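Local coordinates for protein N-acetyltransferase (Staphylococcus aureus subsp. aureus, PDB 4LUA) that probably transfers an acetyl group from acetyl-coenzyme A to an amine of an unidentified substrate, as GNAT-family N-acetyltransferases do, at residues T30-Y35 with T153-H158; A70-I75 with N113-L118; N94-N99 with K130-A135. One frame throughout, in Å; residues are numbered along the deposited sequence.

Contact 1 of 3, residues T30-Y35 with T153-H158; sequences TQDSHY and TYFDEH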
# COMPACT_ATOMS: atom_id res chain seq x y z
N THR A 30 -0.26 3.60 -6.06
CA THR A 30 -0.95 4.89 -5.92
C THR A 30 -0.12 6.06 -6.32
O THR A 30 -0.60 7.20 -6.21
CB THR A 30 -1.37 5.14 -4.43
OG1 THR A 30 -0.23 5.22 -3.56
CG2 THR A 30 -2.25 3.96 -3.96
N GLN A 31 1.11 5.84 -6.81
CA GLN A 31 1.97 6.97 -7.19
C GLN A 31 2.07 7.08 -8.70
O GLN A 31 1.12 6.74 -9.42
CB GLN A 31 3.33 6.86 -6.51
CG GLN A 31 3.13 6.84 -5.01
CD GLN A 31 4.40 6.67 -4.18
OE1 GLN A 31 5.53 6.44 -4.68
NE2 GLN A 31 4.19 6.76 -2.86
N ASP A 32 3.18 7.60 -9.23
CA ASP A 32 3.21 7.86 -10.66
C ASP A 32 3.97 6.77 -11.43
O ASP A 32 4.85 6.09 -10.89
CB ASP A 32 3.88 9.24 -10.86
CG ASP A 32 4.02 9.63 -12.32
OD1 ASP A 32 2.98 10.04 -12.90
OD2 ASP A 32 5.17 9.61 -12.89
N SER A 33 3.63 6.62 -12.70
CA SER A 33 4.24 5.61 -13.56
C SER A 33 5.73 5.79 -13.77
O SER A 33 6.47 4.81 -14.00
CB SER A 33 3.51 5.63 -14.92
OG SER A 33 3.73 6.81 -15.65
N HIS A 34 6.19 7.02 -13.68
CA HIS A 34 7.63 7.24 -13.73
C HIS A 34 8.22 7.64 -12.37
O HIS A 34 9.35 7.23 -12.05
CB HIS A 34 7.96 8.31 -14.73
CG HIS A 34 9.43 8.55 -14.85
ND1 HIS A 34 10.01 9.73 -14.45
CD2 HIS A 34 10.45 7.76 -15.27
CE1 HIS A 34 11.32 9.67 -14.65
NE2 HIS A 34 11.62 8.48 -15.13
N TYR A 35 7.49 8.45 -11.61
CA TYR A 35 7.98 8.88 -10.29
C TYR A 35 7.30 8.08 -9.17
O TYR A 35 6.12 8.25 -8.93
CB TYR A 35 7.75 10.35 -10.07
CG TYR A 35 8.48 11.23 -11.07
CD1 TYR A 35 9.85 11.46 -10.95
CD2 TYR A 35 7.78 11.85 -12.12
CE1 TYR A 35 10.50 12.29 -11.85
CE2 TYR A 35 8.44 12.68 -13.01
CZ TYR A 35 9.77 12.88 -12.87
OH TYR A 35 10.44 13.70 -13.75
N THR A 153 10.64 15.86 -6.90
CA THR A 153 9.42 16.19 -7.63
C THR A 153 8.22 16.06 -6.68
O THR A 153 7.92 14.94 -6.18
CB THR A 153 9.22 15.21 -8.83
OG1 THR A 153 10.36 15.28 -9.73
CG2 THR A 153 7.91 15.55 -9.60
N TYR A 154 7.54 17.18 -6.41
CA TYR A 154 6.32 17.14 -5.59
C TYR A 154 5.11 16.68 -6.37
O TYR A 154 4.96 17.00 -7.58
CB TYR A 154 5.97 18.55 -5.08
CG TYR A 154 6.82 19.04 -3.93
CD1 TYR A 154 7.84 19.96 -4.16
CD2 TYR A 154 6.58 18.60 -2.63
CE1 TYR A 154 8.62 20.42 -3.12
CE2 TYR A 154 7.37 19.07 -1.58
CZ TYR A 154 8.38 19.96 -1.84
OH TYR A 154 9.17 20.42 -0.80
N PHE A 155 4.20 16.01 -5.65
CA PHE A 155 2.89 15.66 -6.20
C PHE A 155 1.78 16.06 -5.26
O PHE A 155 1.90 15.93 -4.01
CB PHE A 155 2.78 14.16 -6.49
CG PHE A 155 3.66 13.70 -7.64
CD1 PHE A 155 4.98 13.41 -7.44
CD2 PHE A 155 3.13 13.57 -8.92
CE1 PHE A 155 5.81 12.99 -8.52
CE2 PHE A 155 3.93 13.15 -9.97
CZ PHE A 155 5.26 12.86 -9.76
N ASP A 156 0.68 16.51 -5.86
CA ASP A 156 -0.57 16.66 -5.10
C ASP A 156 -1.23 15.28 -4.94
O ASP A 156 -1.06 14.39 -5.77
CB ASP A 156 -1.55 17.53 -5.89
CG ASP A 156 -1.02 18.88 -6.22
OD1 ASP A 156 -0.09 19.38 -5.52
OD2 ASP A 156 -1.53 19.47 -7.23
N GLU A 157 -1.96 15.07 -3.84
CA GLU A 157 -2.61 13.79 -3.62
C GLU A 157 -4.05 13.94 -3.19
O GLU A 157 -4.39 14.90 -2.44
CB GLU A 157 -1.90 13.00 -2.54
CG GLU A 157 -0.51 12.55 -2.98
CD GLU A 157 0.10 11.64 -2.02
OE1 GLU A 157 0.35 12.04 -0.84
OE2 GLU A 157 0.34 10.48 -2.42
N HIS A 158 -4.86 12.97 -3.59
CA HIS A 158 -6.18 12.77 -2.98
C HIS A 158 -5.99 11.89 -1.75
O HIS A 158 -5.18 10.95 -1.74
CB HIS A 158 -7.20 12.12 -3.91
CG HIS A 158 -7.62 13.02 -5.01
ND1 HIS A 158 -7.25 12.81 -6.33
CD2 HIS A 158 -8.30 14.19 -4.99
CE1 HIS A 158 -7.73 13.80 -7.08
NE2 HIS A 158 -8.33 14.68 -6.29
O HOH W 1 1.48 7.82 -1.82
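Tyr35 and Phe155 meet where a loop lies against the start of a strand: CB of Tyr35 rests 3.5 Å from CZ of Phe155, and CD2 of the tyrosine ring lies 3.6 Å from the same carbon. The two side chains run at roughly right angles and their rings meet obliquely, the planes inclined by 54°. CB of Asp32 adds a looser touch, 4.0 Å from CE2 of Phe155. Over one face of the Tyr35 ring comes the hydroxyl of Thr153, with OG1 3.7 Å from CE1. Behind this first shell, the carboxylate of Asp32 shapes the loop. Its OD2 grips two backbone amides, accepting from His34 N in an Asx turn and from Tyr35 N at 2.9 Å and 165°, the latter through the anti lone pair. CG of Asp32 stands anti to the backbone N (chi1 179°), which places the carboxylate on the carbonyl side, within reach of the amides two and three residues ahead. Farther along, a water bridges NE2 of Gln31 and OE2 of Glu157. The loop connects helices 15-25 and 41-48; strand 153-163 runs between strands 117-123 and 139-150, and Gln31 also leans on Ile148 of the latter.

Contact 2 of 3, residues A70-I75 with N113-L118; sequences AALEQI and NNYESL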
# COMPACT_ATOMS: atom_id res chain seq x y z
N ALA A 70 1.69 -4.80 0.46
CA ALA A 70 1.29 -3.48 0.98
C ALA A 70 1.54 -3.52 2.47
O ALA A 70 1.59 -4.60 3.05
CB ALA A 70 -0.20 -3.18 0.62
N ALA A 71 1.69 -2.33 3.07
CA ALA A 71 1.96 -2.19 4.50
C ALA A 71 0.83 -1.32 5.14
O ALA A 71 0.23 -0.44 4.51
CB ALA A 71 3.31 -1.55 4.67
N LEU A 72 0.54 -1.64 6.39
CA LEU A 72 -0.42 -0.89 7.15
C LEU A 72 0.42 -0.27 8.26
O LEU A 72 0.94 -0.97 9.15
CB LEU A 72 -1.48 -1.88 7.67
CG LEU A 72 -2.61 -1.31 8.48
CD1 LEU A 72 -3.32 -0.20 7.69
CD2 LEU A 72 -3.59 -2.44 8.90
N GLU A 73 0.51 1.06 8.23
CA GLU A 73 1.36 1.78 9.19
C GLU A 73 0.44 2.51 10.16
O GLU A 73 -0.47 3.24 9.74
CB GLU A 73 2.30 2.77 8.45
CG GLU A 73 3.13 3.62 9.44
CD GLU A 73 4.07 4.63 8.77
OE1 GLU A 73 4.88 5.26 9.48
OE2 GLU A 73 3.99 4.80 7.53
N GLN A 74 0.63 2.30 11.45
CA GLN A 74 -0.11 3.09 12.42
C GLN A 74 0.72 4.34 12.77
O GLN A 74 1.87 4.22 13.27
CB GLN A 74 -0.38 2.25 13.69
CG GLN A 74 -1.77 2.45 14.33
CD GLN A 74 -2.42 1.14 14.79
OE1 GLN A 74 -1.94 0.05 14.47
NE2 GLN A 74 -3.51 1.25 15.54
N ILE A 75 0.15 5.51 12.54
CA ILE A 75 0.72 6.77 12.99
C ILE A 75 0.35 7.01 14.44
O ILE A 75 -0.84 7.18 14.74
CB ILE A 75 0.15 7.96 12.21
CG1 ILE A 75 0.41 7.81 10.71
CG2 ILE A 75 0.77 9.22 12.74
CD1 ILE A 75 1.83 7.37 10.39
N ASN A 113 -8.79 -6.10 14.09
CA ASN A 113 -7.85 -5.65 15.10
C ASN A 113 -8.31 -4.33 15.65
O ASN A 113 -7.54 -3.59 16.25
CB ASN A 113 -6.44 -5.62 14.50
CG ASN A 113 -5.84 -7.01 14.41
OD1 ASN A 113 -5.40 -7.55 15.43
ND2 ASN A 113 -5.89 -7.65 13.22
N ASN A 114 -9.59 -4.05 15.43
CA ASN A 114 -10.30 -2.94 16.05
C ASN A 114 -9.76 -1.55 15.70
O ASN A 114 -9.87 -0.60 16.49
CB ASN A 114 -10.41 -3.14 17.57
CG ASN A 114 -11.15 -4.45 17.91
OD1 ASN A 114 -10.56 -5.38 18.50
ND2 ASN A 114 -12.44 -4.54 17.52
N TYR A 115 -9.22 -1.44 14.49
CA TYR A 115 -8.81 -0.16 13.93
C TYR A 115 -10.05 0.68 13.66
O TYR A 115 -11.13 0.14 13.40
CB TYR A 115 -8.13 -0.39 12.58
CG TYR A 115 -6.71 -0.98 12.59
CD1 TYR A 115 -6.42 -2.18 13.20
CD2 TYR A 115 -5.70 -0.34 11.91
CE1 TYR A 115 -5.12 -2.70 13.17
CE2 TYR A 115 -4.40 -0.85 11.90
CZ TYR A 115 -4.13 -2.03 12.53
OH TYR A 115 -2.83 -2.53 12.49
N GLU A 116 -9.90 2.01 13.70
CA GLU A 116 -11.05 2.90 13.53
C GLU A 116 -11.21 3.32 12.08
O GLU A 116 -12.34 3.52 11.58
CB GLU A 116 -10.88 4.19 14.33
CG GLU A 116 -10.66 4.07 15.82
CD GLU A 116 -10.60 5.46 16.47
OE1 GLU A 116 -10.15 6.43 15.79
OE2 GLU A 116 -11.02 5.58 17.65
N SER A 117 -10.10 3.46 11.37
CA SER A 117 -10.23 3.84 9.97
C SER A 117 -8.99 3.44 9.23
O SER A 117 -7.96 3.08 9.86
CB SER A 117 -10.44 5.35 9.77
OG SER A 117 -10.84 5.59 8.39
N LEU A 118 -9.11 3.43 7.91
CA LEU A 118 -7.96 3.11 7.08
C LEU A 118 -7.89 4.28 6.14
O LEU A 118 -8.93 4.64 5.53
CB LEU A 118 -8.21 1.90 6.17
CG LEU A 118 -8.08 0.50 6.66
CD1 LEU A 118 -8.58 -0.39 5.54
CD2 LEU A 118 -6.61 0.33 6.91
O HOH W 2 -0.60 -1.29 11.67
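Two sheets of the GNAT fold draw together here, where strand 65-75 faces the turn between helix 96-112 and strand 117-123. Leu72 and Tyr115 reach out to each other: CD2 of Leu72 sits 3.5 Å from CE2 of Tyr115, oblique to the ring. The other methyl of Leu72, CD1, presses on CD2 of Leu118 at 3.4 Å, tighter than usual, the leucines lying roughly perpendicular. The Leu72 side chain extends away from its own amide nitrogen (chi1 -179°), and the fork beyond CG sends one methyl to each partner. Gln74 bends at chi2 (138°) to bring its amide over the tyrosine, the planes of amide and ring 35° apart; OE1 of Gln74 lies 3.6 Å from CZ of Tyr115, with NE2 farther out over the face. That NE2 is hydrogen-bonded to ND1 of His82, which helps fix the amide. A water lies at the ring's edge, in plane, 2.7 Å from OH of Tyr115; it donates to O of Leu72 at 3.0 Å and weakly to OE1 of Gln74, so it ties the phenol to the strand backbone. Tyr109 of helix 96-112 touches both Leu72 and Tyr115. Asn114, with positive phi, is the C-prime residue of the Schellman motif that ends this helix. Strand 83-91, helix 96-112 and strand 117-123 form a beta-alpha-beta crossover of the GNAT fold, and the contact sits at its return.

Contact 3 of 3, residues N94-N99 with K130-A135; sequences NDKSIN and KVFYSA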
# COMPACT_ATOMS: atom_id res chain seq x y z
N ASN A 94 0.70 -4.18 -11.87
CA ASN A 94 -0.45 -3.43 -11.33
C ASN A 94 -1.75 -4.20 -11.41
O ASN A 94 -2.86 -3.64 -11.70
CB ASN A 94 -0.65 -2.08 -12.03
CG ASN A 94 0.13 -0.94 -11.37
OD1 ASN A 94 0.56 -1.04 -10.22
ND2 ASN A 94 0.23 0.19 -12.07
N ASP A 95 -1.66 -5.51 -11.21
CA ASP A 95 -2.80 -6.36 -11.37
C ASP A 95 -3.87 -6.06 -10.33
O ASP A 95 -3.67 -6.23 -9.10
CB ASP A 95 -2.33 -7.83 -11.26
CG ASP A 95 -3.43 -8.83 -11.58
OD1 ASP A 95 -4.52 -8.80 -10.98
OD2 ASP A 95 -3.22 -9.73 -12.44
N LYS A 96 -5.01 -5.61 -10.83
CA LYS A 96 -6.06 -5.18 -9.90
C LYS A 96 -6.84 -6.31 -9.28
O LYS A 96 -7.46 -6.10 -8.24
CB LYS A 96 -7.01 -4.24 -10.62
CG LYS A 96 -6.37 -2.90 -10.87
CD LYS A 96 -7.34 -2.04 -11.67
CE LYS A 96 -6.60 -1.39 -12.77
NZ LYS A 96 -7.39 -0.31 -13.39
N SER A 97 -6.87 -7.48 -9.92
CA SER A 97 -7.50 -8.64 -9.29
C SER A 97 -6.72 -9.02 -8.03
O SER A 97 -7.28 -9.19 -6.90
CB SER A 97 -7.54 -9.82 -10.24
OG SER A 97 -8.44 -10.78 -9.72
N ILE A 98 -5.40 -9.10 -8.20
CA ILE A 98 -4.51 -9.40 -7.08
C ILE A 98 -4.60 -8.29 -6.02
O ILE A 98 -4.75 -8.55 -4.81
CB ILE A 98 -3.00 -9.50 -7.54
CG1 ILE A 98 -2.80 -10.60 -8.58
CG2 ILE A 98 -2.04 -9.72 -6.33
CD1 ILE A 98 -3.12 -11.86 -8.06
N ASN A 99 -4.51 -7.03 -6.46
CA ASN A 99 -4.50 -5.97 -5.46
C ASN A 99 -5.84 -5.86 -4.76
O ASN A 99 -5.88 -5.48 -3.58
CB ASN A 99 -4.07 -4.59 -6.07
CG ASN A 99 -3.35 -3.72 -5.05
OD1 ASN A 99 -2.63 -4.27 -4.18
ND2 ASN A 99 -3.52 -2.40 -5.14
N LYS A 130 -7.60 5.66 -7.99
CA LYS A 130 -8.74 6.23 -7.26
C LYS A 130 -10.02 5.40 -7.53
O LYS A 130 -10.75 5.07 -6.58
CB LYS A 130 -8.95 7.71 -7.67
CG LYS A 130 -9.87 8.49 -6.71
CD LYS A 130 -9.82 10.02 -6.98
CE LYS A 130 -11.15 10.53 -7.58
NZ LYS A 130 -10.90 11.73 -8.48
N VAL A 131 -10.28 5.03 -8.79
CA VAL A 131 -11.45 4.20 -9.09
C VAL A 131 -11.37 2.81 -8.45
O VAL A 131 -12.37 2.28 -7.95
CB VAL A 131 -11.64 4.10 -10.63
CG1 VAL A 131 -12.63 2.97 -10.99
CG2 VAL A 131 -12.15 5.45 -11.13
N PHE A 132 -10.15 2.24 -8.43
CA PHE A 132 -9.94 0.95 -7.78
C PHE A 132 -10.34 1.06 -6.29
O PHE A 132 -11.08 0.20 -5.77
CB PHE A 132 -8.45 0.60 -7.96
CG PHE A 132 -7.97 -0.47 -7.03
CD1 PHE A 132 -7.45 -0.13 -5.74
CD2 PHE A 132 -7.98 -1.81 -7.43
CE1 PHE A 132 -7.00 -1.19 -4.88
CE2 PHE A 132 -7.47 -2.81 -6.58
CZ PHE A 132 -7.03 -2.50 -5.32
N TYR A 133 -9.88 2.11 -5.62
CA TYR A 133 -10.20 2.22 -4.20
C TYR A 133 -11.63 2.56 -3.94
O TYR A 133 -12.25 2.08 -2.97
CB TYR A 133 -9.32 3.31 -3.54
CG TYR A 133 -8.06 2.71 -2.94
CD1 TYR A 133 -8.15 2.09 -1.71
CD2 TYR A 133 -6.81 2.83 -3.55
CE1 TYR A 133 -7.04 1.54 -1.09
CE2 TYR A 133 -5.68 2.29 -2.92
CZ TYR A 133 -5.85 1.68 -1.69
OH TYR A 133 -4.73 1.20 -1.04
N SER A 134 -12.25 3.37 -4.82
CA SER A 134 -13.68 3.67 -4.67
C SER A 134 -14.50 2.39 -4.79
O SER A 134 -15.50 2.19 -4.08
CB SER A 134 -14.12 4.68 -5.76
OG SER A 134 -15.51 4.92 -5.67
N ALA A 135 -14.07 1.49 -5.69
CA ALA A 135 -14.83 0.27 -5.88
C ALA A 135 -14.77 -0.63 -4.64
O ALA A 135 -15.65 -1.49 -4.43
CB ALA A 135 -14.27 -0.49 -7.11
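The first turn of helix 96-112 comes up to helix 127-135, with CA of Lys96 and CA of Phe132, the closest CA pair, 7.6 Å apart. Phe132 carries the contact from its side. A chi1 of 163° turns its ring away from the backbone N and across to the other helix. The carbonyl O of Lys96 lies at the ring's edge, near its plane, 3.7 Å from CE2 of Phe132; the same oxygen accepts a hydrogen bond from OG of Ser100. Beside it the aliphatic part of Lys96 runs antiparallel alongside the phenylalanine, CG of Lys96 4.0 Å from CD2 of Phe132, while NZ reaches a glycerol probably left from crystallisation. The side chain of Asn99 runs across that of Phe132, yet its amide is nearly parallel to the ring, the planes only 16° apart. ND2 of Asn99 is 3.5 Å from CZ of Phe132, in an oblique position, and its hydrogen bond goes to OD1 of Asn89. Phe29 meets Phe132 edge-to-face. The helix start is held by Asp95 at the N-cap: OD1 accepts from Ile98 N at 2.9 Å and 171°, and weakly from Ser97 N. In GNAT relatives the turn between the fourth strand and this helix holds the pyrophosphate of acetyl-coenzyme A; whether it does so here is not established, but the contact packs that helix start against helix 127-135.

How the contacts relate
From the N terminus, the chain first passes 30-35, in the loop between helices 15-25 and 41-48, whose partner 153-158 comes only near the end; contact 1 thus closes a loop of 117 intervening residues that encloses both other contacts. Within it, contact 2 begins on strand 65-75, and contact 3 begins at 94-99 before contact 2 ends at 113-118. Contact 3 then closes at 130-135, so these two cross. Contact 2 joins the two sheets, contact 3 joins helices 96-112 and 127-135, and contact 1 lays the early loop on strand 153-163, the neighbour of strand 117-123. Contacts 1 and 3 touch directly, through His158 with Lys130 and Thr30 with Tyr133.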